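Local coordinates for protein sugar kinase (Agrobacterium tumefaciens, PDB 2RBC) that probably phosphorylates a sugar or related substrate at the expense of ATP, as a putative ribokinase of the pfkB carbohydrate kinase family, at residues Gly111-Thr124 against Ile135-Arg148. Residues are numbered along the deposited sequence; the frame is centred on the assembly and turned at random. Where two conformers were deposited one is given.
Sequences GMTVAPGARSALST and IVPFYDHRLHEKKR. With EDO (1,2-ethanediol), chain J; EDO (1,2-ethanediol), chain H; SO4 (sulfate ion), chain F.
Leu122 and Thr124 pair with Phe138 and Val136 as antiparallel hydrogen-bonded residues of a beta hairpin, its strand axes 4.6 Å apart. The hairpin forms one side of a small four-stranded sheet, consistent with the lid of ribokinase-family kinases, which runs on into the second subunit at Ile135. Phe138 CG lies anti to the backbone N (chi1 172°), which carries the ring back along Ser120 and Arg119; its CZ sits 3.5 Å from Arg119 CZ, over the centre of the guanidinium, the planes inclined by 36°. Arg119 NH2 also bonds Val61 O of the second subunit, so the arginine lying against Phe138 reaches the dimer interface. Asp140 OD2 takes the backbone N of Arg119 at 2.8 Å on its anti side, while Arg142 meets the carboxylate side-on in a salt bridge, NE and NH2 both donating to OD2 and NE more weakly to OD1. OD1 also closes an Asx turn by accepting from Arg142 N. Leu143 CD2 packs on Ala118 CB at 3.7 Å. Farther along, Arg148 NH1 bonds Gly111 O at 3.0 Å. With three donors on OD2, Asp140 is probably held as carboxylate, and it ties the chain after the hairpin to Arg119, just past the Ala115-Ala118 turn.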
loop_
_atom_site.group_PDB
_atom_site.type_symbol
_atom_site.label_atom_id
_atom_site.label_comp_id
_atom_site.label_asym_id
_atom_site.label_seq_id
_atom_site.Cartn_x
_atom_site.Cartn_y
_atom_site.Cartn_z
ATOM N N GLY A 111 -22.636 3.416 -12.422
ATOM C CA GLY A 111 -23.499 2.912 -11.363
ATOM C C GLY A 111 -22.806 2.480 -10.086
ATOM O O GLY A 111 -23.404 1.816 -9.255
HETATM N N MSE A 112 -21.544 2.847 -9.922
HETATM C CA MSE A 112 -20.833 2.528 -8.680
HETATM C C MSE A 112 -21.357 3.358 -7.531
HETATM O O MSE A 112 -21.768 4.476 -7.734
HETATM C CB MSE A 112 -19.345 2.798 -8.850
HETATM C CG MSE A 112 -18.690 1.796 -9.713
HETATM SE SE MSE A 112 -18.355 0.194 -8.677
HETATM C CE MSE A 112 -16.995 0.742 -7.394
ATOM N N THR A 113 -21.309 2.805 -6.326
ATOM C CA THR A 113 -21.806 3.456 -5.117
ATOM C C THR A 113 -20.636 4.105 -4.375
ATOM O O THR A 113 -19.562 3.519 -4.265
ATOM C CB THR A 113 -22.480 2.418 -4.162
ATOM O OG1 THR A 113 -23.581 1.807 -4.849
ATOM C CG2 THR A 113 -22.961 3.067 -2.842
ATOM N N VAL A 114 -20.836 5.351 -3.954
ATOM C CA VAL A 114 -19.872 6.049 -3.100
ATOM C C VAL A 114 -20.545 6.037 -1.755
ATOM O O VAL A 114 -21.588 6.654 -1.574
ATOM C CB VAL A 114 -19.591 7.471 -3.580
ATOM C CG1 VAL A 114 -18.760 8.267 -2.547
ATOM C CG2 VAL A 114 -18.916 7.432 -4.924
ATOM N N ALA A 115 -20.012 5.235 -0.841
ATOM C CA ALA A 115 -20.634 5.041 0.461
ATOM C C ALA A 115 -20.105 6.141 1.384
ATOM O O ALA A 115 -18.963 6.106 1.798
ATOM C CB ALA A 115 -20.329 3.657 0.993
ATOM N N PRO A 116 -20.936 7.151 1.698
ATOM C CA PRO A 116 -20.385 8.221 2.550
ATOM C C PRO A 116 -19.929 7.706 3.935
ATOM O O PRO A 116 -20.590 6.839 4.533
ATOM C CB PRO A 116 -21.546 9.241 2.660
ATOM C CG PRO A 116 -22.799 8.439 2.351
ATOM C CD PRO A 116 -22.345 7.391 1.329
ATOM N N GLY A 117 -18.764 8.180 4.379
ATOM C CA GLY A 117 -18.142 7.687 5.611
ATOM C C GLY A 117 -17.490 6.305 5.616
ATOM O O GLY A 117 -16.907 5.903 6.635
ATOM N N ALA A 118 -17.589 5.556 4.518
ATOM C CA ALA A 118 -16.849 4.302 4.403
ATOM C C ALA A 118 -15.460 4.602 3.834
ATOM O O ALA A 118 -15.244 5.609 3.140
ATOM C CB ALA A 118 -17.615 3.267 3.508
ATOM N N ARG A 119 -14.520 3.722 4.145
ATOM C CA ARG A 119 -13.201 3.786 3.590
ATOM C C ARG A 119 -13.111 2.769 2.486
ATOM O O ARG A 119 -13.573 1.636 2.636
ATOM C CB ARG A 119 -12.146 3.515 4.659
ATOM C CG ARG A 119 -12.085 4.655 5.682
ATOM C CD ARG A 119 -11.162 4.317 6.850
ATOM N NE ARG A 119 -9.786 4.172 6.403
ATOM C CZ ARG A 119 -8.798 3.594 7.093
ATOM N NH1 ARG A 119 -8.999 3.081 8.310
ATOM N NH2 ARG A 119 -7.593 3.527 6.539
ATOM N N SER A 120 -12.511 3.175 1.378
ATOM C CA SER A 120 -12.351 2.295 0.228
ATOM C C SER A 120 -11.376 1.154 0.520
ATOM O O SER A 120 -10.406 1.324 1.260
ATOM C CB SER A 120 -11.819 3.064 -0.970
ATOM O OG SER A 120 -12.704 4.070 -1.371
ATOM N N ALA A 121 -11.623 0.005 -0.118
ATOM C CA ALA A 121 -10.812 -1.178 0.060
ATOM C C ALA A 121 -9.485 -1.003 -0.653
ATOM O O ALA A 121 -9.408 -0.464 -1.758
ATOM C CB ALA A 121 -11.537 -2.436 -0.479
ATOM N N LEU A 122 -8.441 -1.496 -0.010
ATOM C CA LEU A 122 -7.111 -1.543 -0.612
ATOM C C LEU A 122 -6.403 -2.759 -0.051
ATOM O O LEU A 122 -6.727 -3.194 1.074
ATOM C CB LEU A 122 -6.342 -0.230 -0.313
ATOM C CG LEU A 122 -6.000 0.104 1.140
ATOM C CD1 LEU A 122 -4.667 -0.549 1.615
ATOM C CD2 LEU A 122 -5.956 1.624 1.310
ATOM N N SER A 123 -5.461 -3.324 -0.814
ATOM C CA SER A 123 -4.580 -4.378 -0.302
ATOM C C SER A 123 -3.123 -4.216 -0.699
ATOM O O SER A 123 -2.825 -3.679 -1.756
ATOM C CB SER A 123 -5.021 -5.747 -0.805
ATOM O OG SER A 123 -6.408 -5.953 -0.577
ATOM N N THR A 124 -2.215 -4.680 0.166
ATOM C CA THR A 124 -0.850 -4.954 -0.262
ATOM C C THR A 124 -0.721 -6.447 -0.593
ATOM O O THR A 124 -1.143 -7.305 0.197
ATOM C CB THR A 124 0.184 -4.533 0.771
ATOM O OG1 THR A 124 0.388 -3.119 0.663
ATOM C CG2 THR A 124 1.526 -5.256 0.575
ATOM N N ILE A 135 -0.855 -11.548 1.215
ATOM C CA ILE A 135 -1.869 -10.499 1.090
ATOM C C ILE A 135 -2.205 -9.892 2.450
ATOM O O ILE A 135 -2.357 -10.598 3.460
ATOM C CB ILE A 135 -3.168 -11.001 0.405
ATOM C CG1 ILE A 135 -4.181 -9.851 0.239
ATOM C CG2 ILE A 135 -3.780 -12.138 1.215
ATOM C CD1 ILE A 135 -5.296 -10.130 -0.741
ATOM N N VAL A 136 -2.295 -8.566 2.465
ATOM C CA VAL A 136 -2.645 -7.812 3.647
ATOM C C VAL A 136 -3.768 -6.896 3.178
ATOM O O VAL A 136 -3.550 -5.881 2.528
ATOM C CB VAL A 136 -1.455 -7.038 4.249
ATOM C CG1 VAL A 136 -1.848 -6.470 5.589
ATOM C CG2 VAL A 136 -0.211 -7.954 4.361
ATOM N N PRO A 137 -4.999 -7.348 3.366
ATOM C CA PRO A 137 -6.145 -6.642 2.853
ATOM C C PRO A 137 -6.820 -5.773 3.872
ATOM O O PRO A 137 -7.017 -6.202 5.018
ATOM C CB PRO A 137 -7.070 -7.777 2.453
ATOM C CG PRO A 137 -6.828 -8.784 3.511
ATOM C CD PRO A 137 -5.377 -8.642 3.944
ATOM N N PHE A 138 -7.183 -4.569 3.449
ATOM C CA PHE A 138 -8.003 -3.682 4.228
ATOM C C PHE A 138 -9.396 -3.660 3.634
ATOM O O PHE A 138 -9.558 -3.417 2.455
ATOM C CB PHE A 138 -7.445 -2.248 4.230
ATOM C CG PHE A 138 -8.370 -1.266 4.872
ATOM C CD1 PHE A 138 -8.593 -1.323 6.233
ATOM C CD2 PHE A 138 -9.063 -0.337 4.118
ATOM C CE1 PHE A 138 -9.474 -0.444 6.844
ATOM C CE2 PHE A 138 -9.941 0.537 4.727
ATOM C CZ PHE A 138 -10.148 0.475 6.090
ATOM N N TYR A 139 -10.402 -3.894 4.465
ATOM C CA TYR A 139 -11.792 -3.877 4.035
ATOM C C TYR A 139 -12.662 -3.253 5.135
ATOM O O TYR A 139 -12.633 -3.700 6.268
ATOM C CB TYR A 139 -12.286 -5.295 3.701
ATOM C CG TYR A 139 -13.768 -5.334 3.444
ATOM C CD1 TYR A 139 -14.322 -4.672 2.360
ATOM C CD2 TYR A 139 -14.629 -5.981 4.311
ATOM C CE1 TYR A 139 -15.682 -4.657 2.138
ATOM C CE2 TYR A 139 -16.011 -5.986 4.081
ATOM C CZ TYR A 139 -16.520 -5.332 2.988
ATOM O OH TYR A 139 -17.877 -5.341 2.792
ATOM N N ASP A 140 -13.421 -2.225 4.796
ATOM C CA ASP A 140 -14.391 -1.606 5.689
ATOM C C ASP A 140 -15.809 -2.103 5.352
ATOM O O ASP A 140 -16.353 -1.741 4.319
ATOM C CB ASP A 140 -14.298 -0.094 5.481
ATOM C CG ASP A 140 -15.218 0.699 6.370
ATOM O OD1 ASP A 140 -15.998 0.108 7.167
ATOM O OD2 ASP A 140 -15.137 1.950 6.257
ATOM N N HIS A 141 -16.418 -2.898 6.234
ATOM C CA HIS A 141 -17.791 -3.411 6.002
ATOM C C HIS A 141 -18.819 -2.305 5.699
ATOM O O HIS A 141 -19.833 -2.549 5.079
ATOM C CB HIS A 141 -18.268 -4.207 7.210
ATOM C CG HIS A 141 -18.521 -3.346 8.416
ATOM N ND1 HIS A 141 -17.575 -3.148 9.405
ATOM C CD2 HIS A 141 -19.591 -2.587 8.764
ATOM C CE1 HIS A 141 -18.062 -2.325 10.320
ATOM N NE2 HIS A 141 -19.279 -1.960 9.949
ATOM N N ARG A 142 -18.564 -1.093 6.155
ATOM C CA ARG A 142 -19.481 0.022 5.906
ATOM C C ARG A 142 -19.664 0.316 4.429
ATOM O O ARG A 142 -20.623 0.975 4.041
ATOM C CB ARG A 142 -18.995 1.280 6.576
ATOM C CG ARG A 142 -19.000 1.215 8.106
ATOM C CD ARG A 142 -18.432 2.492 8.721
ATOM N NE ARG A 142 -17.060 2.737 8.307
ATOM C CZ ARG A 142 -16.246 3.633 8.861
ATOM N NH1 ARG A 142 -16.660 4.399 9.882
ATOM N NH2 ARG A 142 -15.002 3.768 8.392
ATOM N N LEU A 143 -18.745 -0.163 3.597
ATOM C CA LEU A 143 -18.901 -0.048 2.158
ATOM C C LEU A 143 -20.268 -0.589 1.670
ATOM O O LEU A 143 -20.882 -0.028 0.765
ATOM C CB LEU A 143 -17.744 -0.773 1.456
ATOM C CG LEU A 143 -16.402 -0.029 1.429
ATOM C CD1 LEU A 143 -15.317 -0.959 0.924
ATOM C CD2 LEU A 143 -16.523 1.215 0.574
ATOM N N HIS A 144 -20.716 -1.672 2.293
ATOM C CA HIS A 144 -21.815 -2.499 1.792
ATOM C C HIS A 144 -22.962 -2.596 2.772
ATOM O O HIS A 144 -23.719 -3.565 2.748
ATOM C CB HIS A 144 -21.282 -3.909 1.479
ATOM C CG HIS A 144 -20.219 -3.916 0.434
ATOM N ND1 HIS A 144 -19.008 -4.544 0.607
ATOM C CD2 HIS A 144 -20.154 -3.297 -0.761
ATOM C CE1 HIS A 144 -18.257 -4.345 -0.455
ATOM N NE2 HIS A 144 -18.929 -3.592 -1.305
ATOM N N GLU A 145 -23.131 -1.591 3.611
ATOM C CA GLU A 145 -24.165 -1.633 4.647
ATOM C C GLU A 145 -25.479 -0.938 4.228
ATOM O O GLU A 145 -26.478 -0.974 4.964
ATOM C CB GLU A 145 -23.636 -1.003 5.938
ATOM C CG GLU A 145 -23.523 0.519 5.899
ATOM C CD GLU A 145 -22.984 1.120 7.212
ATOM O OE1 GLU A 145 -22.691 0.353 8.187
ATOM O OE2 GLU A 145 -22.853 2.375 7.257
ATOM N N LYS A 146 -25.468 -0.277 3.077
ATOM C CA LYS A 146 -26.619 0.455 2.612
ATOM C C LYS A 146 -27.189 -0.231 1.385
ATOM O O LYS A 146 -26.493 -0.886 0.600
ATOM C CB LYS A 146 -26.223 1.885 2.304
ATOM C CG LYS A 146 -27.342 2.873 2.301
ATOM C CD LYS A 146 -26.804 4.275 2.674
ATOM C CE LYS A 146 -27.648 5.433 2.068
ATOM N NZ LYS A 146 -29.145 5.209 2.149
ATOM N N LYS A 147 -28.496 -0.081 1.237
ATOM C CA LYS A 147 -29.197 -0.762 0.179
ATOM C C LYS A 147 -28.955 -0.048 -1.151
ATOM O O LYS A 147 -29.119 1.158 -1.240
ATOM C CB LYS A 147 -30.685 -0.830 0.530
ATOM C CG LYS A 147 -30.969 -1.779 1.706
ATOM C CD LYS A 147 -32.366 -2.391 1.561
ATOM C CE LYS A 147 -32.930 -2.908 2.901
ATOM N NZ LYS A 147 -34.257 -3.633 2.718
ATOM N N ARG A 148 -28.539 -0.774 -2.172
ATOM C CA ARG A 148 -28.392 -0.187 -3.495
ATOM C C ARG A 148 -29.540 -0.641 -4.408
ATOM O O ARG A 148 -29.855 -1.808 -4.423
ATOM C CB ARG A 148 -27.063 -0.618 -4.031
ATOM C CG ARG A 148 -26.634 0.167 -5.246
ATOM C CD ARG A 148 -26.763 -0.632 -6.459
ATOM N NE ARG A 148 -26.207 0.080 -7.596
ATOM C CZ ARG A 148 -26.898 0.528 -8.633
ATOM N NH1 ARG A 148 -26.278 1.170 -9.607
ATOM N NH2 ARG A 148 -28.178 0.335 -8.729
HETATM C C1 EDO J . -25.199 4.342 -7.357
HETATM O O1 EDO J . -26.096 4.778 -8.388
HETATM C C2 EDO J . -26.000 3.726 -6.227
HETATM O O2 EDO J . -25.250 3.697 -5.006
HETATM C C1 EDO H . 0.613 0.019 -0.458
HETATM O O1 EDO H . 1.520 0.918 0.203
HETATM C C2 EDO H . -0.605 -0.305 0.416
HETATM O O2 EDO H . -1.219 -1.548 0.030
HETATM S S SO4 F . -12.729 5.876 10.483
HETATM O O1 SO4 F . -12.271 4.493 10.330
HETATM O O2 SO4 F . -13.900 5.939 11.358
HETATM O O3 SO4 F . -11.657 6.677 11.066
HETATM O O4 SO4 F . -13.073 6.428 9.175
HETATM O O HOH W 1 -23.159 0.185 -7.113
HETATM O O HOH W 2 -12.397 -0.790 2.911
HETATM O O HOH W 3 -8.955 -5.295 0.533
#